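Local coordinates for protein protease inhibitor SGPI-2 (Schistocerca gregaria, PDB 3TVJ) that inhibits serine proteases of the chymotrypsin type as a small secreted pacifastin-family domain, here evolved in vitro into a specific inhibitor of MASP-2, at residues Asp15-Thr19 against Thr32-Gln38. The protein carries 5 engineered substitutions. Residues are numbered along the deposited sequence; the frame is centred on the assembly and turned at random.
Engineered in segment 32-38: Lys33 (natural residue Leu), Leu34 (natural residue Lys), Trp35 (natural residue Ala), Asn37 (natural residue Pro).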
ATOM      1  N   ASP C  15      10.034 -21.209  -8.148  1.00 18.97           N
ATOM      2  CA  ASP C  15      11.443 -20.901  -8.283  1.00 17.86           C
ATOM      3  C   ASP C  15      11.814 -20.328  -6.906  1.00 16.75           C
ATOM      4  O   ASP C  15      11.746 -19.152  -6.653  1.00 16.46           O
ATOM      5  CB  ASP C  15      11.628 -19.914  -9.462  1.00 18.66           C
ATOM      6  CG  ASP C  15      13.091 -19.528  -9.725  1.00 22.28           C
ATOM      7  OD1 ASP C  15      13.381 -18.333  -9.993  1.00 26.36           O
ATOM      8  OD2 ASP C  15      13.950 -20.367  -9.586  1.00 25.27           O
ATOM      9  N   LYS C  16      12.313 -21.231  -6.088  1.00 17.90           N
ATOM     10  CA  LYS C  16      12.538 -20.972  -4.670  0.50 16.07           C
ATOM     11  C   LYS C  16      11.288 -20.308  -4.096  1.00 16.16           C
ATOM     12  O   LYS C  16      10.226 -20.922  -4.062  1.00 17.38           O
ATOM     13  CB  LYS C  16      13.862 -20.206  -4.409  0.50 15.50           C
ATOM     14  CG  LYS C  16      15.079 -21.151  -4.118  0.50 18.11           C
ATOM     15  CD  LYS C  16      16.355 -20.350  -3.702  0.50 19.67           C
ATOM     16  CE  LYS C  16      17.614 -21.152  -3.757  0.50 20.54           C
ATOM     17  NZ  LYS C  16      18.757 -20.811  -2.786  0.50 15.97           N
ATOM     18  N   CYS C  17      11.380 -19.034  -3.712  1.00 16.58           N
ATOM     19  CA  CYS C  17      10.253 -18.370  -3.038  1.00 15.71           C
ATOM     20  C   CYS C  17       9.279 -17.692  -3.960  1.00 14.61           C
ATOM     21  O   CYS C  17       8.243 -17.224  -3.508  1.00 17.17           O
ATOM     22  CB  CYS C  17      10.764 -17.327  -2.059  1.00 15.11           C
ATOM     23  SG  CYS C  17      11.366 -15.771  -2.780  1.00 15.04           S
ATOM     24  N   ASN C  18       9.595 -17.660  -5.260  1.00 15.26           N
ATOM     25  CA  ASN C  18       8.750 -17.027  -6.232  1.00 15.23           C
ATOM     26  C   ASN C  18       7.885 -18.037  -6.996  1.00 15.38           C
ATOM     27  O   ASN C  18       8.215 -19.237  -7.076  1.00 17.75           O
ATOM     28  CB  ASN C  18       9.582 -16.212  -7.229  1.00 14.57           C
ATOM     29  CG  ASN C  18       9.971 -14.840  -6.681  1.00 13.36           C
ATOM     30  OD1 ASN C  18       9.074 -14.052  -6.259  1.00 12.93           O
ATOM     31  ND2 ASN C  18      11.314 -14.593  -6.533  1.00 15.12           N
ATOM     32  N   THR C  19       6.754 -17.534  -7.466  1.00 13.99           N
ATOM     33  CA  THR C  19       5.843 -18.272  -8.320  1.00 16.19           C
ATOM     34  C   THR C  19       6.039 -17.812  -9.738  1.00 13.18           C
ATOM     35  O   THR C  19       6.080 -16.616 -10.037  1.00 13.57           O
ATOM     36  CB  THR C  19       4.392 -18.097  -7.868  1.00 17.84           C
ATOM     37  OG1 THR C  19       4.317 -18.504  -6.459  1.00 22.74           O
ATOM     38  CG2 THR C  19       3.472 -18.968  -8.733  1.00 23.06           C
ATOM     39  N   THR C  32       6.836 -13.819 -10.083  1.00 11.42           N
ATOM     40  CA  THR C  32       6.676 -12.835  -9.051  1.00 11.53           C
ATOM     41  C   THR C  32       8.006 -12.174  -8.604  1.00 11.51           C
ATOM     42  O   THR C  32       9.064 -12.611  -9.035  1.00 10.91           O
ATOM     43  CB  THR C  32       5.935 -13.395  -7.860  1.00 11.97           C
ATOM     44  OG1 THR C  32       6.652 -14.531  -7.334  1.00 12.59           O
ATOM     45  CG2 THR C  32       4.504 -13.813  -8.212  1.00 12.29           C
ATOM     46  N   LYS C  33       7.932 -11.056  -7.864  1.00 10.75           N
ATOM     47  CA  LYS C  33       9.078 -10.162  -7.581  1.00 10.01           C
ATOM     48  C   LYS C  33       9.422 -10.112  -6.072  1.00 10.81           C
ATOM     49  O   LYS C  33       9.824  -9.069  -5.596  1.00 10.39           O
ATOM     50  CB  LYS C  33       8.772  -8.772  -8.174  1.00  9.71           C
ATOM     51  CG  LYS C  33       8.840  -8.789  -9.727  1.00 10.90           C
ATOM     52  CD  LYS C  33       8.455  -7.511 -10.396  1.00  8.36           C
ATOM     53  CE  LYS C  33       8.579  -7.521 -11.910  1.00 11.41           C
ATOM     54  NZ  LYS C  33       8.264  -6.159 -12.531  1.00  9.62           N
ATOM     55  N   LEU C  34       9.478 -11.300  -5.447  1.00 10.15           N
ATOM     56  CA  LEU C  34      10.061 -11.409  -4.137  1.00 11.24           C
ATOM     57  C   LEU C  34      11.573 -11.598  -4.266  1.00 10.15           C
ATOM     58  O   LEU C  34      12.093 -12.215  -5.186  1.00 12.39           O
ATOM     59  CB  LEU C  34       9.452 -12.638  -3.369  1.00 11.66           C
ATOM     60  CG  LEU C  34       7.939 -12.642  -3.206  1.00 12.98           C
ATOM     61  CD1 LEU C  34       7.543 -14.085  -2.678  1.00 10.92           C
ATOM     62  CD2 LEU C  34       7.530 -11.536  -2.260  1.00 11.15           C
ATOM     63  N   TRP C  35      12.292 -11.086  -3.274  1.00 10.97           N
ATOM     64  CA  TRP C  35      13.716 -11.363  -3.098  1.00  9.66           C
ATOM     65  C   TRP C  35      13.814 -12.506  -2.079  1.00 11.33           C
ATOM     66  O   TRP C  35      13.448 -12.329  -0.904  1.00 12.70           O
ATOM     67  CB  TRP C  35      14.552 -10.175  -2.690  1.00 11.78           C
ATOM     68  CG  TRP C  35      15.991 -10.435  -2.469  1.00 11.33           C
ATOM     69  CD1 TRP C  35      16.548 -11.130  -1.401  1.00 12.70           C
ATOM     70  CD2 TRP C  35      17.097 -10.060  -3.314  1.00 12.10           C
ATOM     71  NE1 TRP C  35      17.898 -11.161  -1.524  1.00 13.66           N
ATOM     72  CE2 TRP C  35      18.262 -10.554  -2.703  1.00 15.20           C
ATOM     73  CE3 TRP C  35      17.212  -9.345  -4.476  1.00 14.13           C
ATOM     74  CZ2 TRP C  35      19.538 -10.345  -3.259  1.00 16.09           C
ATOM     75  CZ3 TRP C  35      18.472  -9.105  -5.030  1.00 16.89           C
ATOM     76  CH2 TRP C  35      19.633  -9.601  -4.416  1.00 19.10           C
ATOM     77  N   CYS C  36      14.305 -13.660  -2.521  1.00 11.34           N
ATOM     78  CA  CYS C  36      14.377 -14.821  -1.663  1.00 13.30           C
ATOM     79  C   CYS C  36      15.692 -14.680  -0.863  1.00 15.23           C
ATOM     80  O   CYS C  36      16.789 -14.569  -1.423  1.00 16.63           O
ATOM     81  CB  CYS C  36      14.403 -16.132  -2.476  1.00 14.65           C
ATOM     82  SG  CYS C  36      13.086 -16.242  -3.733  1.00 14.89           S
ATOM     83  N   ASN C  37      15.585 -14.527   0.445  1.00 17.95           N
ATOM     84  CA  ASN C  37      16.727 -14.239   1.263  1.00 20.37           C
ATOM     85  C   ASN C  37      17.699 -15.444   1.221  1.00 26.10           C
ATOM     86  O   ASN C  37      18.893 -15.260   1.434  1.00 27.71           O
ATOM     87  CB  ASN C  37      16.322 -13.798   2.661  1.00 19.57           C
ATOM     88  CG  ASN C  37      15.637 -12.384   2.656  1.00 16.64           C
ATOM     89  OD1 ASN C  37      15.921 -11.527   1.800  1.00 22.00           O
ATOM     90  ND2 ASN C  37      14.809 -12.119   3.655  1.00 24.53           N
ATOM     91  N   GLN C  38      17.076 -16.614   0.984  0.50 29.28           N
ATOM     92  CA  GLN C  38      17.657 -17.925   0.664  0.50 33.28           C
ATOM     93  C   GLN C  38      17.343 -18.256  -0.787  0.50 35.11           C
ATOM     94  O   GLN C  38      18.157 -18.144  -1.722  0.50 36.75           O
ATOM     95  CB  GLN C  38      16.969 -19.013   1.509  0.50 33.28           C
ATOM     96  CG  GLN C  38      17.789 -20.302   1.675  0.50 32.79           C
ATOM     97  CD  GLN C  38      17.385 -21.443   0.742  0.50 28.80           C
ATOM     98  OE1 GLN C  38      18.166 -21.858  -0.109  0.50 23.32           O
ATOM     99  NE2 GLN C  38      16.185 -21.979   0.933  0.50 32.96           N
ATOM    100  OXT GLN C  38      16.194 -18.665  -1.020  0.50 36.67           O
TER
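Canonical serine protease inhibitors hold their binding loop in shape from behind, and this pacifastin domain is a compact example. Segment 32-38 carries the reactive bond between the engineered Lys33 and Leu34; behind it, Asp15 to Asn18 form a type II' turn between two strands of the three-stranded antiparallel sheet. Asn18 is the central brace. With chi1 in m, its side-chain amide pairs with both backbone groups of Leu34: Asn18 OD1 accepts from Leu34 N (2.9 Å), Asn18 ND2 donates to Leu34 O (2.8 Å). Asn18 OD1 also accepts from Thr32 OG1 at 2.7 Å. With Thr32 in its p rotamer, its OG1 accepts from Thr19 N (3.0 Å), beside the backbone bond from Thr32 N to Thr19 O (2.9 Å).

CA-to-CB bonds of Lys33 and engineered Trp35 point away from this scaffold; Lys33 NZ hydrogen-bonds to the backbone of the MASP-2 B chain, and Trp35 packs on an apolar side chain there. The Cys17-Cys36 disulfide (chi3 -87°) ties the two segments, SG of Cys17 lying 3.7 Å from CB of Leu34. At the C-terminus, Lys16, t from chi2 to chi4, donates NZ hydrogen bonds of 2.9 Å to both O and OE1 of Gln38.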